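Phytase (Debaryomyces castellii, PDB 2GFI) catalyses the hydrolysis of phytate, with the 3-phosphate as the probable first group released, as a glycoprotein of the histidine acid phosphatase family. Local coordinates at residues H70-P75 / E262-G267; E119-P124 / V168-Q173. All coordinates share one frame; numbering follows the deposited sequence.

Interaction 1. Residues H70-P75 / E262-G267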
loop_
_atom_site.group_PDB
_atom_site.type_symbol
_atom_site.label_atom_id
_atom_site.label_comp_id
_atom_site.label_asym_id
_atom_site.label_seq_id
_atom_site.Cartn_x
_atom_site.Cartn_y
_atom_site.Cartn_z
ATOM N N HIS A 70 -20.504 -11.060 -16.324
ATOM C CA HIS A 70 -20.265 -9.800 -17.020
ATOM C C HIS A 70 -19.453 -8.908 -16.072
ATOM O O HIS A 70 -19.455 -9.149 -14.839
ATOM C CB HIS A 70 -21.582 -9.114 -17.364
ATOM C CG HIS A 70 -22.490 -8.919 -16.183
ATOM N ND1 HIS A 70 -22.304 -7.918 -15.247
ATOM C CD2 HIS A 70 -23.590 -9.605 -15.791
ATOM C CE1 HIS A 70 -23.236 -8.012 -14.317
ATOM N NE2 HIS A 70 -24.052 -9.009 -14.641
ATOM N N GLY A 71 -18.774 -7.883 -16.603
ATOM C CA GLY A 71 -18.101 -6.919 -15.718
ATOM C C GLY A 71 -19.083 -5.948 -15.052
ATOM O O GLY A 71 -20.301 -6.056 -15.247
ATOM N N GLU A 72 -18.537 -4.993 -14.294
ATOM C CA GLU A 72 -19.297 -3.931 -13.679
ATOM C C GLU A 72 -20.266 -3.312 -14.684
ATOM O O GLU A 72 -19.949 -3.153 -15.855
ATOM C CB GLU A 72 -18.371 -2.853 -13.109
ATOM C CG GLU A 72 -17.522 -3.293 -11.910
ATOM C CD GLU A 72 -16.197 -3.984 -12.270
ATOM O OE1 GLU A 72 -16.053 -4.588 -13.351
ATOM O OE2 GLU A 72 -15.265 -3.936 -11.451
ATOM N N ARG A 73 -21.439 -2.955 -14.204
ATOM C CA ARG A 73 -22.480 -2.434 -15.042
ATOM C C ARG A 73 -23.209 -1.301 -14.353
ATOM O O ARG A 73 -23.032 -1.037 -13.146
ATOM C CB ARG A 73 -23.454 -3.558 -15.422
ATOM C CG ARG A 73 -23.935 -4.418 -14.240
ATOM C CD ARG A 73 -25.270 -4.989 -14.548
ATOM N NE ARG A 73 -25.840 -5.855 -13.541
ATOM C CZ ARG A 73 -26.688 -5.425 -12.617
ATOM N NH1 ARG A 73 -27.014 -4.153 -12.555
ATOM N NH2 ARG A 73 -27.200 -6.257 -11.749
ATOM N N TYR A 74 -23.992 -0.592 -15.164
ATOM C CA TYR A 74 -25.041 0.272 -14.708
ATOM C C TYR A 74 -26.095 -0.585 -14.030
ATOM O O TYR A 74 -26.117 -1.815 -14.198
ATOM C CB TYR A 74 -25.677 0.987 -15.899
ATOM C CG TYR A 74 -24.938 2.235 -16.300
ATOM C CD1 TYR A 74 -25.324 3.482 -15.803
ATOM C CD2 TYR A 74 -23.842 2.170 -17.174
ATOM C CE1 TYR A 74 -24.633 4.653 -16.184
ATOM C CE2 TYR A 74 -23.147 3.314 -17.538
ATOM C CZ TYR A 74 -23.542 4.541 -17.044
ATOM O OH TYR A 74 -22.834 5.660 -17.407
ATOM N N PRO A 75 -26.979 0.057 -13.270
ATOM C CA PRO A 75 -28.065 -0.669 -12.638
ATOM C C PRO A 75 -28.926 -1.343 -13.700
ATOM O O PRO A 75 -28.972 -0.904 -14.852
ATOM C CB PRO A 75 -28.841 0.418 -11.899
ATOM C CG PRO A 75 -27.878 1.565 -11.760
ATOM C CD PRO A 75 -26.977 1.489 -12.939
ATOM N N GLU A 262 -23.470 3.730 -8.054
ATOM C CA GLU A 262 -22.842 5.013 -8.302
ATOM C C GLU A 262 -21.312 4.900 -8.262
ATOM O O GLU A 262 -20.584 5.580 -9.027
ATOM C CB GLU A 262 -23.293 6.035 -7.256
ATOM C CG GLU A 262 -22.833 7.444 -7.600
ATOM C CD GLU A 262 -23.524 8.479 -6.743
ATOM O OE1 GLU A 262 -23.558 8.311 -5.504
ATOM O OE2 GLU A 262 -24.038 9.462 -7.314
ATOM N N LEU A 263 -20.829 4.054 -7.351
ATOM C CA LEU A 263 -19.422 3.678 -7.333
ATOM C C LEU A 263 -18.989 3.085 -8.697
ATOM O O LEU A 263 -18.044 3.587 -9.312
ATOM C CB LEU A 263 -19.161 2.701 -6.167
ATOM C CG LEU A 263 -17.744 2.130 -5.995
ATOM C CD1 LEU A 263 -16.710 3.228 -5.737
ATOM C CD2 LEU A 263 -17.776 1.185 -4.795
ATOM N N ASN A 264 -19.704 2.068 -9.188
ATOM C CA ASN A 264 -19.441 1.518 -10.524
ATOM C C ASN A 264 -19.440 2.609 -11.584
ATOM O O ASN A 264 -18.519 2.727 -12.389
ATOM C CB ASN A 264 -20.521 0.509 -10.924
ATOM C CG ASN A 264 -20.430 -0.758 -10.179
ATOM O OD1 ASN A 264 -19.509 -0.957 -9.394
ATOM N ND2 ASN A 264 -21.381 -1.649 -10.418
ATOM N N VAL A 265 -20.470 3.431 -11.563
ATOM C CA VAL A 265 -20.664 4.386 -12.643
ATOM C C VAL A 265 -19.729 5.580 -12.589
ATOM O O VAL A 265 -19.190 5.992 -13.616
ATOM C CB VAL A 265 -22.146 4.820 -12.727
ATOM C CG1 VAL A 265 -22.297 6.023 -13.684
ATOM C CG2 VAL A 265 -23.004 3.624 -13.167
ATOM N N LYS A 266 -19.567 6.150 -11.403
ATOM C CA LYS A 266 -18.858 7.413 -11.201
ATOM C C LYS A 266 -17.446 7.218 -10.651
ATOM O O LYS A 266 -16.602 8.109 -10.776
ATOM C CB LYS A 266 -19.630 8.286 -10.204
ATOM C CG LYS A 266 -21.081 8.593 -10.611
ATOM C CD LYS A 266 -21.182 9.456 -11.878
ATOM C CE LYS A 266 -20.691 10.877 -11.626
ATOM N NZ LYS A 266 -21.110 11.682 -12.838
ATOM N N GLY A 267 -17.196 6.083 -10.005
ATOM C CA GLY A 267 -15.877 5.821 -9.438
ATOM C C GLY A 267 -15.790 6.238 -8.003
ATOM O O GLY A 267 -14.740 6.086 -7.383
#
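Asn264 ND2 serves two carbonyls: it gives one N-H to Arg73 O at 3.2 Å and another hydrogen bond to Ala40 O. The first lies in the plane of the Arg73 carbonyl and is moderately straight, with 156° at the hydrogen. With CG beside its backbone N (chi1 -72°), Asn264 carries its amide off helix 249-266 and across the backbone of 70-75. Its OD1 rests near Glu72 CG, 4.0 Å away; the Glu72 chain bends at chi2, and Glu72 OE2 takes a hydrogen bond from Tyr43 N. The next residue, Val265, lays CG2 over a face of the Tyr74 ring, 3.7 Å from its centroid, a CH-pi contact displaced toward CD1 and CE1; CG1 reaches on toward Tyr74 OH, which is hydrogen-bonded to Asn126 O. With an alanine in place of Asn264, Arg73 O and Ala40 O would probably lose their shared donor, and the loop could shift against the helix. At the start of the segment, His70 ND1 donates to Gly71 O at 2.7 Å, nearly straight and in the ring plane, which fixes the imidazole with NE2 facing the edge of the Arg73 guanidinium. His70, the predicted nucleophile, and Arg73 belong to the RHGxRxP signature, so the amide bond and the ring contact probably help to set the loop that presents them to substrate phosphate.

Interaction 2. Residues E119-P124 / V168-Q173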
loop_
_atom_site.group_PDB
_atom_site.type_symbol
_atom_site.label_atom_id
_atom_site.label_comp_id
_atom_site.label_asym_id
_atom_site.label_seq_id
_atom_site.Cartn_x
_atom_site.Cartn_y
_atom_site.Cartn_z
ATOM N N GLU A 119 -28.738 -1.541 -17.625
ATOM C CA GLU A 119 -28.493 -2.903 -18.082
ATOM C C GLU A 119 -27.112 -3.056 -18.760
ATOM O O GLU A 119 -26.692 -4.164 -19.043
ATOM C CB GLU A 119 -29.636 -3.455 -18.999
ATOM C CG GLU A 119 -31.073 -3.404 -18.441
ATOM C CD GLU A 119 -31.417 -4.472 -17.415
ATOM O OE1 GLU A 119 -30.544 -5.298 -17.090
ATOM O OE2 GLU A 119 -32.597 -4.507 -16.895
ATOM N N LYS A 120 -26.410 -1.959 -18.994
ATOM C CA LYS A 120 -25.194 -1.984 -19.819
ATOM C C LYS A 120 -23.951 -2.065 -18.963
ATOM O O LYS A 120 -23.918 -1.560 -17.832
ATOM C CB LYS A 120 -25.060 -0.713 -20.668
ATOM C CG LYS A 120 -26.258 -0.348 -21.556
ATOM C CD LYS A 120 -26.580 -1.374 -22.615
ATOM C CE LYS A 120 -27.476 -0.756 -23.709
ATOM N NZ LYS A 120 -28.866 -0.655 -23.176
ATOM N N GLU A 121 -22.907 -2.641 -19.539
ATOM C CA GLU A 121 -21.580 -2.557 -18.959
ATOM C C GLU A 121 -21.213 -1.107 -18.851
ATOM O O GLU A 121 -21.517 -0.317 -19.747
ATOM C CB GLU A 121 -20.565 -3.258 -19.885
ATOM C CG GLU A 121 -20.640 -4.777 -19.857
ATOM C CD GLU A 121 -20.267 -5.283 -18.484
ATOM O OE1 GLU A 121 -19.059 -5.294 -18.185
ATOM O OE2 GLU A 121 -21.186 -5.647 -17.693
ATOM N N THR A 122 -20.556 -0.728 -17.767
ATOM C CA THR A 122 -19.856 0.565 -17.762
ATOM C C THR A 122 -18.599 0.362 -18.614
ATOM O O THR A 122 -18.007 -0.727 -18.623
ATOM C CB THR A 122 -19.476 0.938 -16.348
ATOM O OG1 THR A 122 -19.058 -0.263 -15.658
ATOM C CG2 THR A 122 -20.742 1.461 -15.547
ATOM N N SER A 123 -18.192 1.401 -19.316
ATOM C CA SER A 123 -17.066 1.314 -20.218
ATOM C C SER A 123 -16.487 2.704 -20.281
ATOM O O SER A 123 -17.127 3.621 -19.823
ATOM C CB SER A 123 -17.547 0.927 -21.623
ATOM O OG SER A 123 -18.267 2.017 -22.163
ATOM N N PRO A 124 -15.271 2.864 -20.810
ATOM C CA PRO A 124 -14.700 4.172 -21.059
ATOM C C PRO A 124 -15.622 5.072 -21.865
ATOM O O PRO A 124 -15.503 6.281 -21.835
ATOM C CB PRO A 124 -13.462 3.828 -21.885
ATOM C CG PRO A 124 -13.022 2.553 -21.359
ATOM C CD PRO A 124 -14.312 1.789 -21.126
ATOM N N VAL A 168 -23.253 -9.350 -20.774
ATOM C CA VAL A 168 -22.487 -10.590 -20.724
ATOM C C VAL A 168 -21.689 -10.736 -22.027
ATOM O O VAL A 168 -20.476 -11.054 -22.043
ATOM C CB VAL A 168 -23.412 -11.803 -20.569
ATOM C CG1 VAL A 168 -22.675 -13.076 -20.794
ATOM C CG2 VAL A 168 -24.064 -11.849 -19.176
ATOM N N TYR A 169 -22.391 -10.489 -23.120
ATOM C CA TYR A 169 -21.832 -10.639 -24.417
ATOM C C TYR A 169 -20.688 -9.648 -24.578
ATOM O O TYR A 169 -19.630 -9.978 -25.137
ATOM C CB TYR A 169 -22.890 -10.401 -25.503
ATOM C CG TYR A 169 -22.247 -10.305 -26.862
ATOM C CD1 TYR A 169 -21.895 -11.456 -27.585
ATOM C CD2 TYR A 169 -21.944 -9.072 -27.405
ATOM C CE1 TYR A 169 -21.268 -11.365 -28.836
ATOM C CE2 TYR A 169 -21.322 -8.977 -28.617
ATOM C CZ TYR A 169 -21.005 -10.118 -29.327
ATOM O OH TYR A 169 -20.405 -9.955 -30.538
ATOM N N GLN A 170 -20.911 -8.431 -24.102
ATOM C CA GLN A 170 -19.904 -7.391 -24.240
ATOM C C GLN A 170 -18.675 -7.738 -23.401
ATOM O O GLN A 170 -17.561 -7.598 -23.842
ATOM C CB GLN A 170 -20.466 -6.010 -23.883
ATOM C CG GLN A 170 -19.494 -4.918 -24.204
ATOM C CD GLN A 170 -20.136 -3.565 -24.179
ATOM O OE1 GLN A 170 -20.815 -3.230 -23.212
ATOM N NE2 GLN A 170 -19.901 -2.759 -25.232
ATOM N N THR A 171 -18.898 -8.248 -22.213
ATOM C CA THR A 171 -17.825 -8.745 -21.385
ATOM C C THR A 171 -16.967 -9.725 -22.176
ATOM O O THR A 171 -15.735 -9.584 -22.195
ATOM C CB THR A 171 -18.387 -9.387 -20.152
ATOM O OG1 THR A 171 -19.040 -8.372 -19.399
ATOM C CG2 THR A 171 -17.262 -9.846 -19.212
ATOM N N SER A 172 -17.628 -10.660 -22.879
ATOM C CA SER A 172 -16.916 -11.762 -23.506
ATOM C C SER A 172 -16.002 -11.182 -24.552
ATOM O O SER A 172 -14.902 -11.665 -24.737
ATOM C CB SER A 172 -17.887 -12.811 -24.100
ATOM O OG SER A 172 -18.498 -12.344 -25.287
ATOM N N GLN A 173 -16.466 -10.117 -25.202
ATOM C CA GLN A 173 -15.743 -9.473 -26.299
ATOM C C GLN A 173 -14.592 -8.651 -25.804
ATOM O O GLN A 173 -13.550 -8.617 -26.438
ATOM C CB GLN A 173 -16.681 -8.572 -27.117
ATOM C CG GLN A 173 -17.771 -9.369 -27.814
ATOM C CD GLN A 173 -17.184 -10.491 -28.638
ATOM O OE1 GLN A 173 -17.216 -11.658 -28.228
ATOM N NE2 GLN A 173 -16.593 -10.142 -29.752
HETATM O O HOH W 1 -21.441 -0.739 -22.371
HETATM O O HOH W 2 -23.107 -3.847 -22.065
#
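Glu121 CB meets Gln170 OE1 at 3.3 Å, the first touch of a side chain that runs past Gln170 in the opposite direction and crosses Thr171 at about a right angle. CG stands beside the backbone N (chi1 -74°) and still lies near Gln170 OE1, at 3.7 Å. A bend at chi2 then swings the carboxylate toward Thr171, where Glu121 OE1 rests 3.3 Å from OG1. That hydroxyl is already hydrogen-bonded to Arg167 O, so this approach is packing. Glu121 OE2 comes to 2.6 Å from Gly71 O, an approach so short that it is doubtful. Two waters bridge the backbone to Gln170 OE1, each donating to it: one also donates to Glu121 O at 2.7 Å, the other accepts from Glu121 N at 2.8 Å. Through them the extended Gln170 chain is linked to both the backbone N and the backbone O of Glu121, while its NE2 bonds to Asp182 of a third subunit. The loop 119-124 is wedged between helices: Glu121 and Ser123 lean on Thr134 of helix 133-148, and Thr171 packs on Ala137 there and on Phe330 of strand 326-331, while Val168 touches Thr162 and Ser163 of strand 158-163.

How the interactions relate
Along the chain the order is 70-75, 119-124, 168-173, 262-267, so both segments of interaction 2 fall between those of interaction 1. The contact centres are 11 Å apart, and the two touch directly: Tyr74 N probably bonds to Lys120 O (2.8 Å), and Gly71 N to Thr171 OG1 (2.9 Å). The loop 70-75, leaving strand 59-69 of the mixed sheet, therefore meets helix 249-266, loop 119-124 and helix 166-180. Helix 166-180 packs against the sheet's strands. Together these contacts probably brace the loop bearing the predicted nucleophile His70, with the predicted proton donor Asp333 near Arg73, consistent with a preorganised phosphatase site.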